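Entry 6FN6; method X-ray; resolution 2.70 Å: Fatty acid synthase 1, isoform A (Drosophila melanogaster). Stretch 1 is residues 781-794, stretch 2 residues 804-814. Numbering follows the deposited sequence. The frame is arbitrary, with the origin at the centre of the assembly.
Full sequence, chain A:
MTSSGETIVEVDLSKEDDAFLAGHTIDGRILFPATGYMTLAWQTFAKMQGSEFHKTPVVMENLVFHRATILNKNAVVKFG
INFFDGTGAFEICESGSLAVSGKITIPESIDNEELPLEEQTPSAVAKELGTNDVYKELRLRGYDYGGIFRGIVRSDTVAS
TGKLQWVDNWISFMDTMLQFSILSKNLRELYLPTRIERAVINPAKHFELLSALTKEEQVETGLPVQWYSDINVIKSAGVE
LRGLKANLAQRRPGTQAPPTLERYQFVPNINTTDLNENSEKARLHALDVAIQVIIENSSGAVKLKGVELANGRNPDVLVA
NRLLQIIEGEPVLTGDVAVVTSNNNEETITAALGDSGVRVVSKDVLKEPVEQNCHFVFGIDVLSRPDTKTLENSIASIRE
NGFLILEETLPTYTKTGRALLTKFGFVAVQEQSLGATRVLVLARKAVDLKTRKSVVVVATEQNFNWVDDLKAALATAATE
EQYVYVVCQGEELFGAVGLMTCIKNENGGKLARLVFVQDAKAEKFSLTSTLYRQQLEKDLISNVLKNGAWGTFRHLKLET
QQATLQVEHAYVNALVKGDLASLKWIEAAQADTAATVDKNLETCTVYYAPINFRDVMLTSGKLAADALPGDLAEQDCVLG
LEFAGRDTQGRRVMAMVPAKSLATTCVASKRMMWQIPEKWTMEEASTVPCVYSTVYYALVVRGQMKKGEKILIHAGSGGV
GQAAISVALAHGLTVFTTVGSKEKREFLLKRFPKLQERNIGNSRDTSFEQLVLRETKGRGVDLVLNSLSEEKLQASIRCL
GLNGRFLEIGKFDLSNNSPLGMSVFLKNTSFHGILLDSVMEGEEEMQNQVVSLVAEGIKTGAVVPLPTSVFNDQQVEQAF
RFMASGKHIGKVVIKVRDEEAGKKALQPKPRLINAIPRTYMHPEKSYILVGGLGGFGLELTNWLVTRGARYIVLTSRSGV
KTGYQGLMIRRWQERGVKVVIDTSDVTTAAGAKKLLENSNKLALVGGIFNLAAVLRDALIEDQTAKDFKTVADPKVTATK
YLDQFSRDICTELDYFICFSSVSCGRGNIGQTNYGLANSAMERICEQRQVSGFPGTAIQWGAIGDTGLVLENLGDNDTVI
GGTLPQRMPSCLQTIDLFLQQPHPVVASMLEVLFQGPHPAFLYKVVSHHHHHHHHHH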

# COMPACT_ATOMS: atom_id res chain seq x y z
N VAL A 781 -18.47 2.27 5.06
CA VAL A 781 -19.33 1.56 4.13
C VAL A 781 -18.80 0.15 3.88
O VAL A 781 -17.65 -0.15 4.20
CB VAL A 781 -19.48 2.34 2.81
CG1 VAL A 781 -20.21 3.65 3.05
CG2 VAL A 781 -18.11 2.59 2.16
N ASP A 782 -19.64 -0.70 3.30
CA ASP A 782 -19.28 -2.10 3.04
C ASP A 782 -18.57 -2.29 1.71
O ASP A 782 -17.80 -3.23 1.54
CB ASP A 782 -20.53 -2.98 3.08
CG ASP A 782 -21.25 -2.91 4.41
OD1 ASP A 782 -20.69 -3.41 5.41
OD2 ASP A 782 -22.36 -2.35 4.45
N LEU A 783 -18.84 -1.41 0.75
CA LEU A 783 -18.18 -1.48 -0.54
C LEU A 783 -17.83 -0.08 -1.04
O LEU A 783 -18.53 0.89 -0.76
CB LEU A 783 -19.05 -2.18 -1.59
CG LEU A 783 -19.69 -3.52 -1.23
CD1 LEU A 783 -21.18 -3.33 -0.99
CD2 LEU A 783 -19.44 -4.54 -2.31
N VAL A 784 -16.74 -0.00 -1.80
CA VAL A 784 -16.35 1.22 -2.47
C VAL A 784 -16.07 0.90 -3.93
O VAL A 784 -15.22 0.06 -4.23
CB VAL A 784 -15.13 1.88 -1.81
CG1 VAL A 784 -14.74 3.17 -2.53
CG2 VAL A 784 -15.41 2.15 -0.34
N LEU A 785 -16.80 1.55 -4.83
CA LEU A 785 -16.51 1.46 -6.25
C LEU A 785 -15.75 2.71 -6.66
O LEU A 785 -16.33 3.79 -6.80
CB LEU A 785 -17.80 1.33 -7.07
CG LEU A 785 -17.63 1.13 -8.57
CD1 LEU A 785 -16.93 -0.20 -8.87
CD2 LEU A 785 -18.97 1.21 -9.28
N ASN A 786 -14.44 2.57 -6.83
CA ASN A 786 -13.56 3.72 -7.00
C ASN A 786 -12.99 3.86 -8.41
O ASN A 786 -12.51 2.89 -9.00
CB ASN A 786 -12.40 3.63 -6.00
CG ASN A 786 -11.51 4.85 -6.02
OD1 ASN A 786 -12.00 5.98 -6.04
ND2 ASN A 786 -10.21 4.63 -6.03
N SER A 787 -13.06 5.08 -8.94
CA SER A 787 -12.39 5.44 -10.19
C SER A 787 -11.51 6.67 -9.98
O SER A 787 -10.95 7.21 -10.93
CB SER A 787 -13.41 5.70 -11.30
OG SER A 787 -14.33 6.71 -10.93
N LEU A 788 -11.41 7.11 -8.73
CA LEU A 788 -10.54 8.22 -8.36
C LEU A 788 -9.14 7.69 -8.03
O LEU A 788 -8.95 6.48 -7.92
CB LEU A 788 -11.12 8.98 -7.16
CG LEU A 788 -12.14 10.09 -7.46
CD1 LEU A 788 -13.18 9.66 -8.48
CD2 LEU A 788 -12.81 10.54 -6.18
N SER A 789 -8.18 8.59 -7.87
CA SER A 789 -6.79 8.18 -7.66
C SER A 789 -6.05 9.05 -6.66
O SER A 789 -6.52 10.13 -6.29
CB SER A 789 -6.04 8.18 -9.00
OG SER A 789 -5.97 9.48 -9.53
N GLU A 790 -4.89 8.57 -6.23
CA GLU A 790 -4.02 9.29 -5.31
C GLU A 790 -4.75 9.67 -4.01
O GLU A 790 -5.46 8.83 -3.45
CB GLU A 790 -3.45 10.53 -6.01
CG GLU A 790 -2.59 10.17 -7.23
CD GLU A 790 -2.04 11.39 -7.94
OE1 GLU A 790 -0.80 11.57 -7.92
OE2 GLU A 790 -2.83 12.15 -8.53
N GLU A 791 -4.58 10.90 -3.53
CA GLU A 791 -5.08 11.28 -2.21
C GLU A 791 -6.57 10.97 -2.06
O GLU A 791 -7.05 10.74 -0.96
CB GLU A 791 -4.82 12.77 -1.93
CG GLU A 791 -5.63 13.75 -2.78
CD GLU A 791 -5.11 13.88 -4.20
OE1 GLU A 791 -3.98 13.42 -4.48
OE2 GLU A 791 -5.84 14.46 -5.04
N LYS A 792 -7.29 10.95 -3.18
CA LYS A 792 -8.71 10.64 -3.17
C LYS A 792 -8.94 9.14 -3.02
O LYS A 792 -10.01 8.72 -2.58
CB LYS A 792 -9.39 11.16 -4.44
CG LYS A 792 -9.33 12.67 -4.61
CD LYS A 792 -9.85 13.09 -5.97
CE LYS A 792 -9.47 14.53 -6.30
NZ LYS A 792 -9.75 14.88 -7.72
N LEU A 793 -7.95 8.34 -3.40
CA LEU A 793 -8.04 6.89 -3.24
C LEU A 793 -7.80 6.51 -1.79
O LEU A 793 -8.58 5.76 -1.19
CB LEU A 793 -7.05 6.18 -4.16
CG LEU A 793 -7.19 4.66 -4.29
CD1 LEU A 793 -6.66 4.18 -5.63
CD2 LEU A 793 -6.48 3.91 -3.17
N GLN A 794 -6.71 7.01 -1.22
CA GLN A 794 -6.38 6.74 0.17
C GLN A 794 -7.49 7.24 1.09
O GLN A 794 -7.76 6.65 2.14
CB GLN A 794 -5.04 7.37 0.55
CG GLN A 794 -3.82 6.51 0.22
CD GLN A 794 -3.72 5.27 1.10
OE1 GLN A 794 -4.62 4.97 1.88
NE2 GLN A 794 -2.62 4.54 0.98
N GLY A 804 -15.21 -4.66 4.83
CA GLY A 804 -15.41 -3.93 3.59
C GLY A 804 -14.74 -4.57 2.39
O GLY A 804 -13.87 -5.43 2.53
N ARG A 805 -15.16 -4.15 1.20
CA ARG A 805 -14.62 -4.71 -0.04
C ARG A 805 -14.38 -3.60 -1.07
O ARG A 805 -15.32 -3.05 -1.65
CB ARG A 805 -15.56 -5.78 -0.60
CG ARG A 805 -15.73 -6.97 0.34
CD ARG A 805 -16.80 -7.94 -0.12
NE ARG A 805 -18.14 -7.35 -0.17
CZ ARG A 805 -18.86 -7.03 0.90
NH1 ARG A 805 -18.37 -7.23 2.12
NH2 ARG A 805 -20.06 -6.50 0.76
N PHE A 806 -13.11 -3.28 -1.30
CA PHE A 806 -12.73 -2.19 -2.19
C PHE A 806 -12.69 -2.67 -3.63
O PHE A 806 -12.06 -3.67 -3.95
CB PHE A 806 -11.38 -1.62 -1.78
CG PHE A 806 -11.13 -0.22 -2.26
CD1 PHE A 806 -10.58 0.03 -3.50
CD2 PHE A 806 -11.45 0.86 -1.45
CE1 PHE A 806 -10.36 1.32 -3.94
CE2 PHE A 806 -11.23 2.16 -1.88
CZ PHE A 806 -10.68 2.39 -3.12
N LEU A 807 -13.36 -1.92 -4.51
CA LEU A 807 -13.48 -2.30 -5.91
C LEU A 807 -12.87 -1.23 -6.80
O LEU A 807 -13.49 -0.21 -7.09
CB LEU A 807 -14.96 -2.50 -6.27
CG LEU A 807 -15.73 -3.40 -5.30
CD1 LEU A 807 -17.22 -3.37 -5.62
CD2 LEU A 807 -15.20 -4.82 -5.35
N GLU A 808 -11.63 -1.47 -7.24
CA GLU A 808 -10.92 -0.49 -8.05
C GLU A 808 -11.20 -0.71 -9.54
O GLU A 808 -11.00 -1.80 -10.06
CB GLU A 808 -9.42 -0.56 -7.78
CG GLU A 808 -8.61 0.52 -8.49
CD GLU A 808 -9.05 1.92 -8.10
OE1 GLU A 808 -9.25 2.18 -6.90
OE2 GLU A 808 -9.19 2.77 -9.01
N ILE A 809 -11.66 0.34 -10.20
CA ILE A 809 -11.89 0.29 -11.64
C ILE A 809 -11.10 1.39 -12.35
O ILE A 809 -11.26 1.61 -13.55
CB ILE A 809 -13.39 0.38 -11.97
CG1 ILE A 809 -14.00 1.66 -11.37
CG2 ILE A 809 -14.11 -0.85 -11.45
CD1 ILE A 809 -15.41 1.94 -11.85
N GLY A 810 -10.26 2.09 -11.59
CA GLY A 810 -9.35 3.07 -12.15
C GLY A 810 -8.06 2.39 -12.57
O GLY A 810 -7.93 1.18 -12.41
N LYS A 811 -7.11 3.15 -13.12
CA LYS A 811 -5.89 2.56 -13.64
C LYS A 811 -4.62 3.28 -13.20
O LYS A 811 -3.53 2.70 -13.24
CB LYS A 811 -5.94 2.53 -15.17
CG LYS A 811 -7.07 1.69 -15.74
CD LYS A 811 -6.93 0.22 -15.38
CE LYS A 811 -8.07 -0.61 -15.94
NZ LYS A 811 -8.04 -0.68 -17.42
N PHE A 812 -4.74 4.52 -12.75
CA PHE A 812 -3.57 5.32 -12.42
C PHE A 812 -2.68 4.67 -11.37
O PHE A 812 -1.55 4.28 -11.65
CB PHE A 812 -3.98 6.71 -11.93
CG PHE A 812 -2.81 7.60 -11.61
CD1 PHE A 812 -2.16 8.30 -12.61
CD2 PHE A 812 -2.35 7.72 -10.31
CE1 PHE A 812 -1.09 9.11 -12.33
CE2 PHE A 812 -1.28 8.54 -10.02
CZ PHE A 812 -0.64 9.23 -11.03
N ASP A 813 -3.20 4.54 -10.15
CA ASP A 813 -2.41 4.02 -9.04
C ASP A 813 -1.93 2.60 -9.31
O ASP A 813 -0.87 2.21 -8.82
CB ASP A 813 -3.23 4.07 -7.75
CG ASP A 813 -3.51 5.49 -7.30
OD1 ASP A 813 -2.61 6.11 -6.70
OD2 ASP A 813 -4.63 5.99 -7.56
N LEU A 814 -2.70 1.83 -10.07
CA LEU A 814 -2.29 0.48 -10.44
C LEU A 814 -1.08 0.55 -11.35
O LEU A 814 -0.08 -0.14 -11.13
CB LEU A 814 -3.44 -0.27 -11.12
CG LEU A 814 -4.30 -1.14 -10.20
CD1 LEU A 814 -4.82 -0.35 -9.01
CD2 LEU A 814 -5.45 -1.76 -10.98

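Two neighbouring parallel strands, the first ending at Asn786 and the second at Glu808, run at 10° to each other, and their backbones form a ladder. Arg805 N donates to Asp782 O (2.8 Å), Leu807 N to Val784 O (2.7 Å), Asn786 N to Leu807 O (2.9 Å) and, just past the strand end, Ile809 N to Asn786 O (2.9 Å); the bond from Val784 N to Arg805 O is weak at 3.4 Å. At the start of the ladder Gly804 CA lies 3.2 Å from Asp782 O, a CA-H...O contact.

Side chains alternate between the two faces. Leu783, Leu785, Arg805 and Leu807 share one, where branched leucines interdigitate: Leu783 CD2 lies 4.2 Å from Leu807 CD1, and Leu785 CD1 reaches Leu807 CB at 4.0 Å and Ile809 CG2 at 3.9 Å. Arg805 folds back so that its NH2 comes 3.6 Å from Leu783 CG, its charged end passing beside the aliphatic chain.

On the other face the broad ring of Phe806 fills a hollow lined by Val784 (CG1 to Phe806 CE2, 3.7 Å), Asn786 (CB to Phe806 CZ, 3.6 Å) and Leu793 (CG to Phe806 CZ, 4.3 Å). Beyond it, polarity is matched rather than excluded. Asn786 ND2 donates to Glu808 OE1 (2.8 Å), while Asn786 OD1 accepts from Leu788 N (3.0 Å), so the amide's donor ties the two stretches together while its acceptor braces the turn after the strand. Glu808 OE2 accepts from Gly810 N (2.9 Å); a CB on Gly810 would clash with that same oxygen.

Past the strands, Asp813 points toward the first stretch, and its OD2 accepts from Glu790 N at 2.9 Å, a short carboxylate suited to reaching the backbone just before a helix. Asp813 OD2 also packs closely against Ser789 CB, at 3.0 Å, and the Phe812 ring lies against the Glu790 stem, with Phe812 CE2 3.5 Å from Glu790 CG.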